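Local coordinates for protein lipase C (Serratia marcescens, PDB 5NEN) that is the membrane fusion protein of a type I secretion system for lipase, and probably bridges the inner-membrane transporter and the outer-membrane channel, at residues R86-A94 against I114-V124. Sequence-based numbering, arbitrary orientation.
Sequences RDQYYTTLA and ILDAVKDKPRV
Y90 carries most of the apolar contact, reaching from helix 76-103 into the bend that joins helix 113-117 to helix 122-190. V118 lies over one face of its ring: CG2 is 4.0 Å from the ring centroid and 21° off the normal, a CH-pi contact displaced toward the rim on the CE2-CZ side. The backbone carbonyl carbon of R86, one turn earlier, backs the opposite face, so the ring is sandwiched. From helix 122-190, V124 CG2 approaches Y90 CD2 obliquely at 3.7 Å, and from helix 113-117 I114 CG2 comes to 3.9 Å from Y90 CE1. Y90 CG stands anti to its own carbonyl carbon, which sends the ring across this bend.

Farther along helix 76-103, L115 spreads its two methyls over the helix. CD2 packs on Y90 CB, while CD1 sits 3.7 Å from L93 CB and also touches A94.

The polar contact is a salt bridge between D87 and R123, with D87 OD2 3.2 Å from R123 NH1. NH1 also gives OD1 a weak but nearly straight hydrogen bond (169°). The carboxylate meets the guanidinium at its edge, the two planes 32° apart. R123 NH2 bonds instead to the F158 carbonyl oxygen of the second subunit, so the same arginine also links the first turn of helix 122-190 to that chain.

A type I turn, V118 to K121, joins the two helices, and K121 occupies the N-cap of helix 122-190. Helix 76-103 thus packs against a helix-turn-helix corner where helix 122-190 begins, the first long arm of the alpha-helical hairpin characteristic of AprE-like membrane fusion proteins.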
loop_
_atom_site.group_PDB
_atom_site.type_symbol
_atom_site.label_atom_id
_atom_site.label_comp_id
_atom_site.label_asym_id
_atom_site.label_seq_id
_atom_site.Cartn_x
_atom_site.Cartn_y
_atom_site.Cartn_z
ATOM N N ARG A 86 1.804 10.986 -24.928
ATOM C CA ARG A 86 2.585 9.764 -24.932
ATOM C C ARG A 86 3.200 9.602 -23.593
ATOM O O ARG A 86 3.309 8.498 -23.072
ATOM C CB ARG A 86 3.659 9.729 -25.992
ATOM C CG ARG A 86 3.232 8.988 -27.248
ATOM C CD ARG A 86 4.312 9.090 -28.307
ATOM N NE ARG A 86 3.985 8.321 -29.497
ATOM C CZ ARG A 86 4.891 7.866 -30.353
ATOM N NH1 ARG A 86 6.178 8.112 -30.136
ATOM N NH2 ARG A 86 4.513 7.167 -31.419
ATOM N N ASP A 87 3.595 10.713 -23.015
ATOM C CA ASP A 87 4.188 10.612 -21.717
ATOM C C ASP A 87 3.186 10.075 -20.715
ATOM O O ASP A 87 3.423 9.031 -20.099
ATOM C CB ASP A 87 4.695 11.962 -21.262
ATOM C CG ASP A 87 5.262 11.895 -19.896
ATOM O OD1 ASP A 87 6.436 11.478 -19.789
ATOM O OD2 ASP A 87 4.512 12.207 -18.941
ATOM N N GLN A 88 2.033 10.724 -20.618
ATOM C CA GLN A 88 1.047 10.316 -19.627
ATOM C C GLN A 88 0.670 8.847 -19.818
ATOM O O GLN A 88 0.653 8.031 -18.863
ATOM C CB GLN A 88 -0.147 11.238 -19.720
ATOM C CG GLN A 88 0.370 12.648 -19.712
ATOM C CD GLN A 88 -0.706 13.693 -19.715
ATOM O OE1 GLN A 88 -1.570 13.706 -18.838
ATOM N NE2 GLN A 88 -0.653 14.597 -20.700
ATOM N N TYR A 89 0.460 8.507 -21.080
ATOM C CA TYR A 89 0.145 7.149 -21.467
ATOM C C TYR A 89 1.205 6.204 -20.929
ATOM O O TYR A 89 0.895 5.196 -20.282
ATOM C CB TYR A 89 0.070 7.043 -22.979
ATOM C CG TYR A 89 -0.393 5.701 -23.472
ATOM C CD1 TYR A 89 -1.469 5.050 -22.875
ATOM C CD2 TYR A 89 0.219 5.091 -24.552
ATOM C CE1 TYR A 89 -1.909 3.810 -23.337
ATOM C CE2 TYR A 89 -0.202 3.858 -25.017
ATOM C CZ TYR A 89 -1.263 3.221 -24.409
ATOM O OH TYR A 89 -1.671 1.998 -24.880
ATOM N N TYR A 90 2.460 6.564 -21.160
ATOM C CA TYR A 90 3.561 5.727 -20.730
ATOM C C TYR A 90 3.517 5.558 -19.218
ATOM O O TYR A 90 3.877 4.475 -18.686
ATOM C CB TYR A 90 4.896 6.312 -21.190
ATOM C CG TYR A 90 5.107 6.227 -22.691
ATOM C CD1 TYR A 90 4.482 5.253 -23.449
ATOM C CD2 TYR A 90 5.916 7.141 -23.355
ATOM C CE1 TYR A 90 4.677 5.178 -24.822
ATOM C CE2 TYR A 90 6.107 7.084 -24.736
ATOM C CZ TYR A 90 5.495 6.100 -25.465
ATOM O OH TYR A 90 5.696 6.035 -26.837
ATOM N N THR A 91 3.052 6.594 -18.515
ATOM C CA THR A 91 3.075 6.472 -17.056
ATOM C C THR A 91 2.027 5.447 -16.611
ATOM O O THR A 91 2.286 4.550 -15.772
ATOM C CB THR A 91 2.850 7.808 -16.328
ATOM O OG1 THR A 91 3.743 8.803 -16.839
ATOM C CG2 THR A 91 3.150 7.625 -14.878
ATOM N N THR A 92 0.845 5.545 -17.202
ATOM C CA THR A 92 -0.173 4.579 -16.833
ATOM C C THR A 92 0.267 3.175 -17.243
ATOM O O THR A 92 0.028 2.249 -16.492
ATOM C CB THR A 92 -1.506 4.899 -17.444
ATOM O OG1 THR A 92 -1.307 5.108 -18.835
ATOM C CG2 THR A 92 -2.036 6.175 -16.839
ATOM N N LEU A 93 0.925 3.015 -18.395
ATOM C CA LEU A 93 1.391 1.678 -18.796
ATOM C C LEU A 93 2.290 1.062 -17.753
ATOM O O LEU A 93 2.148 -0.120 -17.426
ATOM C CB LEU A 93 2.136 1.703 -20.131
ATOM C CG LEU A 93 1.177 1.868 -21.294
ATOM C CD1 LEU A 93 1.900 1.803 -22.589
ATOM C CD2 LEU A 93 0.206 0.727 -21.204
ATOM N N ALA A 94 3.200 1.862 -17.219
ATOM C CA ALA A 94 4.054 1.339 -16.171
ATOM C C ALA A 94 3.183 0.872 -15.017
ATOM O O ALA A 94 3.211 -0.310 -14.608
ATOM C CB ALA A 94 5.038 2.403 -15.701
ATOM N N ILE A 114 5.358 -2.011 -25.533
ATOM C CA ILE A 114 5.484 -0.628 -25.992
ATOM C C ILE A 114 6.526 0.105 -25.194
ATOM O O ILE A 114 7.425 0.732 -25.751
ATOM C CB ILE A 114 4.199 0.189 -25.870
ATOM C CG1 ILE A 114 3.091 -0.439 -26.676
ATOM C CG2 ILE A 114 4.430 1.573 -26.412
ATOM C CD1 ILE A 114 2.015 -0.930 -25.849
ATOM N N LEU A 115 6.388 -0.009 -23.880
ATOM C CA LEU A 115 7.284 0.617 -22.943
ATOM C C LEU A 115 8.703 0.153 -23.232
ATOM O O LEU A 115 9.657 0.944 -23.179
ATOM C CB LEU A 115 6.884 0.246 -21.528
ATOM C CG LEU A 115 5.917 1.198 -20.861
ATOM C CD1 LEU A 115 5.622 0.708 -19.454
ATOM C CD2 LEU A 115 6.461 2.608 -20.851
ATOM N N ASP A 116 8.830 -1.130 -23.562
ATOM C CA ASP A 116 10.130 -1.712 -23.825
ATOM C C ASP A 116 10.754 -0.942 -24.998
ATOM O O ASP A 116 11.837 -0.337 -24.876
ATOM C CB ASP A 116 9.959 -3.194 -24.140
ATOM C CG ASP A 116 11.255 -3.899 -24.341
ATOM O OD1 ASP A 116 12.300 -3.319 -24.001
ATOM O OD2 ASP A 116 11.228 -5.029 -24.875
ATOM N N ALA A 117 9.976 -0.824 -26.069
ATOM C CA ALA A 117 10.444 -0.210 -27.303
ATOM C C ALA A 117 10.932 1.234 -27.106
ATOM O O ALA A 117 11.785 1.713 -27.851
ATOM C CB ALA A 117 9.348 -0.259 -28.332
ATOM N N VAL A 118 10.387 1.937 -26.126
ATOM C CA VAL A 118 10.841 3.298 -25.884
ATOM C C VAL A 118 11.465 3.406 -24.490
ATOM O O VAL A 118 11.379 4.460 -23.845
ATOM C CB VAL A 118 9.694 4.328 -26.029
ATOM C CG1 VAL A 118 9.048 4.200 -27.386
ATOM C CG2 VAL A 118 8.643 4.124 -24.960
ATOM N N LYS A 119 12.086 2.313 -24.030
ATOM C CA LYS A 119 12.803 2.322 -22.749
ATOM C C LYS A 119 13.927 3.343 -22.728
ATOM O O LYS A 119 14.291 3.831 -21.661
ATOM C CB LYS A 119 13.361 0.951 -22.402
ATOM C CG LYS A 119 13.313 0.676 -20.889
ATOM C CD LYS A 119 13.038 -0.793 -20.580
ATOM C CE LYS A 119 13.616 -1.701 -21.670
ATOM N NZ LYS A 119 13.156 -3.109 -21.508
ATOM N N ASP A 120 14.509 3.615 -23.897
ATOM C CA ASP A 120 15.644 4.533 -24.006
ATOM C C ASP A 120 15.271 5.937 -23.505
ATOM O O ASP A 120 16.121 6.633 -22.944
ATOM C CB ASP A 120 16.190 4.596 -25.448
ATOM C CG ASP A 120 15.164 5.085 -26.470
ATOM O OD1 ASP A 120 13.954 5.107 -26.164
ATOM O OD2 ASP A 120 15.577 5.484 -27.581
ATOM N N LYS A 121 14.018 6.344 -23.710
ATOM C CA LYS A 121 13.529 7.656 -23.255
ATOM C C LYS A 121 13.733 7.778 -21.737
ATOM O O LYS A 121 13.316 6.909 -20.984
ATOM C CB LYS A 121 12.036 7.837 -23.605
ATOM C CG LYS A 121 11.690 8.300 -25.039
ATOM C CD LYS A 121 12.832 8.083 -26.044
ATOM C CE LYS A 121 12.592 8.810 -27.372
ATOM N NZ LYS A 121 13.782 8.767 -28.280
ATOM N N PRO A 122 14.380 8.864 -21.282
ATOM C CA PRO A 122 14.690 8.902 -19.845
ATOM C C PRO A 122 13.463 8.889 -18.923
ATOM O O PRO A 122 13.512 8.130 -17.965
ATOM C CB PRO A 122 15.487 10.213 -19.701
ATOM C CG PRO A 122 15.164 11.016 -20.904
ATOM C CD PRO A 122 14.938 10.009 -22.003
ATOM N N ARG A 123 12.399 9.636 -19.186
ATOM C CA ARG A 123 11.219 9.555 -18.310
ATOM C C ARG A 123 10.612 8.145 -18.276
ATOM O O ARG A 123 10.138 7.681 -17.237
ATOM C CB ARG A 123 10.129 10.534 -18.733
ATOM C CG ARG A 123 10.461 11.992 -18.572
ATOM C CD ARG A 123 9.185 12.769 -18.380
ATOM N NE ARG A 123 9.075 13.260 -17.013
ATOM C CZ ARG A 123 7.942 13.344 -16.322
ATOM N NH1 ARG A 123 6.791 12.954 -16.856
ATOM N NH2 ARG A 123 7.966 13.819 -15.085
ATOM N N VAL A 124 10.599 7.478 -19.424
ATOM C CA VAL A 124 10.140 6.096 -19.473
ATOM C C VAL A 124 10.970 5.205 -18.547
ATOM O O VAL A 124 10.427 4.504 -17.682
ATOM C CB VAL A 124 10.194 5.559 -20.908
ATOM C CG1 VAL A 124 10.141 4.074 -20.913
ATOM C CG2 VAL A 124 9.046 6.128 -21.724
#